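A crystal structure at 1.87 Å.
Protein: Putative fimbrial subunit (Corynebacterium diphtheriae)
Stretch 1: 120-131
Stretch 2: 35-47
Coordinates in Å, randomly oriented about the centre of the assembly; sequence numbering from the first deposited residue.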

# COMPACT_ATOMS: atom_id res chain seq x y z
N ASN A 120 -8.25 -4.69 5.01
CA ASN A 120 -7.73 -5.93 5.53
C ASN A 120 -8.32 -6.19 6.90
O ASN A 120 -8.46 -5.29 7.71
CB ASN A 120 -6.18 -5.96 5.61
CG ASN A 120 -5.71 -7.34 6.02
OD1 ASN A 120 -5.91 -8.30 5.28
N ARG A 121 -8.63 -7.45 7.15
CA ARG A 121 -9.14 -7.95 8.42
C ARG A 121 -8.60 -9.36 8.64
O ARG A 121 -8.35 -10.09 7.68
CB ARG A 121 -10.69 -7.97 8.40
CG ARG A 121 -11.31 -8.00 9.79
CD ARG A 121 -12.80 -8.33 9.74
NE ARG A 121 -13.59 -7.28 9.09
CZ ARG A 121 -14.17 -6.26 9.73
NH1 ARG A 121 -14.01 -6.12 11.04
NH2 ARG A 121 -14.89 -5.37 9.06
N ALA A 122 -8.47 -9.78 9.89
CA ALA A 122 -8.00 -11.13 10.16
C ALA A 122 -8.81 -11.78 11.28
O ALA A 122 -9.61 -11.12 11.94
CB ALA A 122 -6.53 -11.10 10.53
N ASP A 123 -8.60 -13.06 11.45
CA ASP A 123 -9.18 -13.90 12.49
C ASP A 123 -8.07 -14.66 13.20
O ASP A 123 -7.08 -15.04 12.57
CB ASP A 123 -10.17 -14.92 11.87
CG ASP A 123 -11.12 -14.42 10.80
OD1 ASP A 123 -11.99 -13.60 11.12
OD2 ASP A 123 -11.00 -14.88 9.64
N VAL A 124 -8.25 -14.91 14.49
CA VAL A 124 -7.39 -15.80 15.25
C VAL A 124 -8.35 -16.91 15.70
O VAL A 124 -9.48 -16.62 16.13
CB VAL A 124 -6.53 -15.17 16.38
CG1 VAL A 124 -5.70 -14.00 15.85
CG2 VAL A 124 -7.37 -14.74 17.58
N ILE A 125 -7.99 -18.14 15.42
CA ILE A 125 -8.83 -19.31 15.70
C ILE A 125 -8.02 -20.25 16.56
O ILE A 125 -6.90 -20.65 16.20
CB ILE A 125 -9.35 -19.97 14.37
CG1 ILE A 125 -10.02 -18.90 13.45
CG2 ILE A 125 -10.35 -21.11 14.68
CD1 ILE A 125 -10.11 -19.23 11.94
N PHE A 126 -8.57 -20.63 17.73
CA PHE A 126 -7.85 -21.52 18.62
C PHE A 126 -8.79 -22.43 19.39
O PHE A 126 -9.98 -22.16 19.48
CB PHE A 126 -7.00 -20.70 19.61
CG PHE A 126 -7.78 -19.72 20.47
CD1 PHE A 126 -8.37 -20.13 21.66
CD2 PHE A 126 -7.85 -18.38 20.13
CE1 PHE A 126 -9.07 -19.23 22.46
CE2 PHE A 126 -8.53 -17.46 20.95
CZ PHE A 126 -9.13 -17.90 22.11
N ASN A 127 -8.23 -23.47 20.01
CA ASN A 127 -8.99 -24.36 20.89
C ASN A 127 -8.80 -23.84 22.30
O ASN A 127 -7.67 -23.61 22.72
CB ASN A 127 -8.50 -25.81 20.77
CG ASN A 127 -8.87 -26.50 19.46
OD1 ASN A 127 -9.72 -26.04 18.69
ND2 ASN A 127 -8.24 -27.63 19.19
N ASN A 128 -9.91 -23.58 23.01
CA ASN A 128 -9.83 -23.14 24.41
C ASN A 128 -9.49 -24.39 25.24
O ASN A 128 -10.27 -25.34 25.24
CB ASN A 128 -11.15 -22.50 24.85
CG ASN A 128 -11.05 -21.81 26.19
OD1 ASN A 128 -10.60 -22.39 27.17
ND2 ASN A 128 -11.42 -20.55 26.24
N PRO A 129 -8.32 -24.45 25.90
CA PRO A 129 -7.95 -25.68 26.62
C PRO A 129 -8.85 -26.04 27.80
O PRO A 129 -8.84 -27.18 28.25
CB PRO A 129 -6.53 -25.40 27.12
CG PRO A 129 -6.05 -24.22 26.36
CD PRO A 129 -7.26 -23.43 26.01
N ASN A 130 -9.60 -25.06 28.32
CA ASN A 130 -10.46 -25.28 29.48
C ASN A 130 -11.75 -26.00 29.09
O ASN A 130 -12.27 -26.76 29.90
CB ASN A 130 -10.78 -23.94 30.15
CG ASN A 130 -9.56 -23.12 30.49
OD1 ASN A 130 -8.90 -23.36 31.50
ND2 ASN A 130 -9.26 -22.11 29.68
N THR A 131 -12.24 -25.80 27.85
CA THR A 131 -13.51 -26.36 27.36
C THR A 131 -13.38 -27.24 26.10
O THR A 131 -14.35 -27.92 25.73
CB THR A 131 -14.47 -25.20 27.05
OG1 THR A 131 -13.97 -24.49 25.92
CG2 THR A 131 -14.64 -24.23 28.23
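Stretch 2 35-47: DKKLTAFRFEDEL

Stretch 2 lies alongside stretch 1 as a neighbouring β-strand running the opposite way. The strand around 41-46 pairs with the strand around 122-127. Their N-to-C directions differ by 157°, and the axes approach to 4.7 Å. Both backbones are extended here. Together the two stretches bury 939 Å², both sides summed.

The register is set by Phe 41 opposite Phe 126, Arg 42 opposite Ile 125, Phe 43 opposite Val 124 and Glu 44 opposite Asp 123. Two of these pairs carry the main-chain hydrogen bonds. Arg 42 N donates to Ile 125 O at 2.9 Å, and Ile 125 N donates to Arg 42 O at 2.9 Å. Glu 44 N reaches Asp 123 O at 2.8 Å, and Asp 123 N reaches Glu 44 O at 2.9 Å. The ladder continues with Asn 127 N to Ala 40 O at 3.2 Å. Beyond it, Asn 127 ND2 donates to Thr 39 OG1 at 3.2 Å.

Side chains alternate between the two faces. One face carries Val 124, Phe 126, Phe 41 and Phe 43. Val 124 touches both rings of stretch 2 from one side: its CG1 is 3.7 Å from Phe 43 CD1, and its CB is 4.2 Å from Phe 41 CZ. Phe 41 CD2 also packs 3.6 Å from Phe 126 CB. The Phe 41 and Phe 126 rings are nearly parallel, at 5°, but slid apart, so they barely overlap; their centroids are 5.8 Å apart.

The other face carries Asp 123, Ile 125, Arg 42 and Glu 44. Ile 125 is its apolar bump. Its CG2 lies over one face of the Arg 42 guanidinium, and its CD1 is 3.7 Å from Arg 42 NH2 and 3.6 Å from Glu 44 CD. Arg 42 NE and Glu 44 OE2 form a salt bridge at 2.7 Å, which joins the two side chains that Ile 125 packs against.

Toward the C-terminal end of stretch 1, Pro 129 fits against the loop before the strand of stretch 2. Its CB is 3.5 Å from Lys 37 O, and its CG is 4.3 Å from Leu 38 CD1. Lys 36 extends past the proline, and its NZ donates to Pro 129 O at 3.2 Å.

Water 2 links Thr 39 N to Asn 127 O. Water 5 links Glu 46 N to Arg 121 O. Nearby, Asp 45 OD1 is 2.5 Å from Asn 120 OD1.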

# COMPACT_ATOMS: atom_id res chain seq x y z
N ASP A 35 -1.95 -28.43 34.09
CA ASP A 35 -2.47 -29.75 33.72
C ASP A 35 -2.96 -29.81 32.26
O ASP A 35 -3.41 -30.86 31.79
CB ASP A 35 -3.63 -30.12 34.66
CG ASP A 35 -4.79 -29.14 34.67
OD1 ASP A 35 -4.54 -27.91 34.65
OD2 ASP A 35 -5.95 -29.59 34.75
N LYS A 36 -2.88 -28.67 31.54
CA LYS A 36 -3.34 -28.55 30.16
C LYS A 36 -2.28 -27.94 29.26
O LYS A 36 -1.22 -27.50 29.72
CB LYS A 36 -4.60 -27.68 30.10
CG LYS A 36 -5.85 -28.38 30.61
CD LYS A 36 -6.92 -27.39 31.04
CE LYS A 36 -8.04 -28.07 31.78
NZ LYS A 36 -8.83 -28.98 30.89
N LYS A 37 -2.57 -27.89 27.96
CA LYS A 37 -1.72 -27.25 26.97
C LYS A 37 -2.62 -26.69 25.88
O LYS A 37 -3.76 -27.12 25.74
CB LYS A 37 -0.64 -28.21 26.41
CG LYS A 37 -1.16 -29.50 25.77
CD LYS A 37 -0.02 -30.36 25.21
CE LYS A 37 -0.48 -31.70 24.67
NZ LYS A 37 -1.30 -31.57 23.44
N LEU A 38 -2.12 -25.70 25.16
CA LEU A 38 -2.80 -25.11 24.01
C LEU A 38 -2.64 -26.13 22.90
O LEU A 38 -1.51 -26.52 22.62
CB LEU A 38 -2.17 -23.76 23.69
CG LEU A 38 -2.75 -22.94 22.56
CD1 LEU A 38 -4.20 -22.53 22.82
CD2 LEU A 38 -1.87 -21.71 22.29
N THR A 39 -3.76 -26.65 22.36
CA THR A 39 -3.70 -27.72 21.37
C THR A 39 -3.82 -27.21 19.93
O THR A 39 -3.47 -27.94 19.00
CB THR A 39 -4.77 -28.79 21.64
OG1 THR A 39 -6.08 -28.23 21.47
CG2 THR A 39 -4.60 -29.46 23.02
N ALA A 40 -4.32 -25.97 19.73
CA ALA A 40 -4.42 -25.38 18.39
C ALA A 40 -4.48 -23.87 18.48
O ALA A 40 -5.15 -23.32 19.35
CB ALA A 40 -5.64 -25.91 17.64
N PHE A 41 -3.77 -23.19 17.59
CA PHE A 41 -3.78 -21.74 17.47
C PHE A 41 -3.37 -21.39 16.06
O PHE A 41 -2.33 -21.85 15.60
CB PHE A 41 -2.83 -21.07 18.48
CG PHE A 41 -3.05 -19.58 18.60
CD1 PHE A 41 -2.53 -18.71 17.65
CD2 PHE A 41 -3.80 -19.06 19.64
CE1 PHE A 41 -2.77 -17.33 17.74
CE2 PHE A 41 -4.04 -17.68 19.73
CZ PHE A 41 -3.52 -16.83 18.78
N ARG A 42 -4.16 -20.57 15.37
CA ARG A 42 -3.78 -20.11 14.03
C ARG A 42 -4.32 -18.70 13.75
O ARG A 42 -5.26 -18.23 14.39
CB ARG A 42 -4.22 -21.10 12.93
CG ARG A 42 -5.74 -21.13 12.63
CD ARG A 42 -6.06 -22.27 11.69
NE ARG A 42 -7.45 -22.22 11.22
CZ ARG A 42 -8.46 -22.90 11.76
NH1 ARG A 42 -8.25 -23.68 12.81
NH2 ARG A 42 -9.68 -22.80 11.25
N PHE A 43 -3.67 -18.01 12.80
CA PHE A 43 -4.11 -16.74 12.27
C PHE A 43 -4.59 -16.99 10.89
O PHE A 43 -3.92 -17.70 10.15
CB PHE A 43 -2.96 -15.70 12.22
CG PHE A 43 -2.15 -15.50 13.47
CD1 PHE A 43 -2.33 -14.37 14.26
CD2 PHE A 43 -1.13 -16.39 13.81
CE1 PHE A 43 -1.54 -14.15 15.40
CE2 PHE A 43 -0.32 -16.16 14.94
CZ PHE A 43 -0.52 -15.03 15.71
N GLU A 44 -5.69 -16.34 10.49
CA GLU A 44 -6.20 -16.44 9.13
C GLU A 44 -6.43 -15.05 8.62
O GLU A 44 -6.86 -14.20 9.38
CB GLU A 44 -7.49 -17.28 9.06
CG GLU A 44 -7.18 -18.76 9.16
CD GLU A 44 -8.30 -19.70 8.81
OE1 GLU A 44 -9.37 -19.22 8.36
OE2 GLU A 44 -8.12 -20.93 8.99
N ASP A 45 -6.10 -14.80 7.35
CA ASP A 45 -6.29 -13.48 6.78
C ASP A 45 -6.55 -13.59 5.29
O ASP A 45 -5.67 -14.02 4.53
CB ASP A 45 -5.05 -12.59 7.06
CG ASP A 45 -5.27 -11.11 6.78
OD1 ASP A 45 -5.91 -10.79 5.76
OD2 ASP A 45 -4.64 -10.27 7.47
N GLU A 46 -7.77 -13.19 4.89
CA GLU A 46 -8.22 -13.17 3.49
C GLU A 46 -7.67 -11.93 2.86
O GLU A 46 -8.15 -10.81 3.10
CB GLU A 46 -9.76 -13.18 3.39
CG GLU A 46 -10.39 -14.48 3.86
CD GLU A 46 -11.91 -14.45 3.77
OE1 GLU A 46 -12.43 -14.47 2.63
OE2 GLU A 46 -12.56 -14.36 4.83
N LEU A 47 -6.59 -12.10 2.13
CA LEU A 47 -5.96 -10.93 1.56
C LEU A 47 -6.68 -10.48 0.33
O LEU A 47 -7.07 -11.30 -0.51
CB LEU A 47 -4.50 -11.25 1.20
CG LEU A 47 -3.61 -11.67 2.37
CD1 LEU A 47 -2.24 -12.08 1.87
CD2 LEU A 47 -3.50 -10.54 3.42
O HOH W 1 -11.33 -27.67 32.26
O HOH W 2 -6.23 -25.91 23.45
O HOH W 3 -6.78 -23.29 15.42
O HOH W 4 -9.26 -9.23 4.88
O HOH W 5 -9.69 -12.14 6.84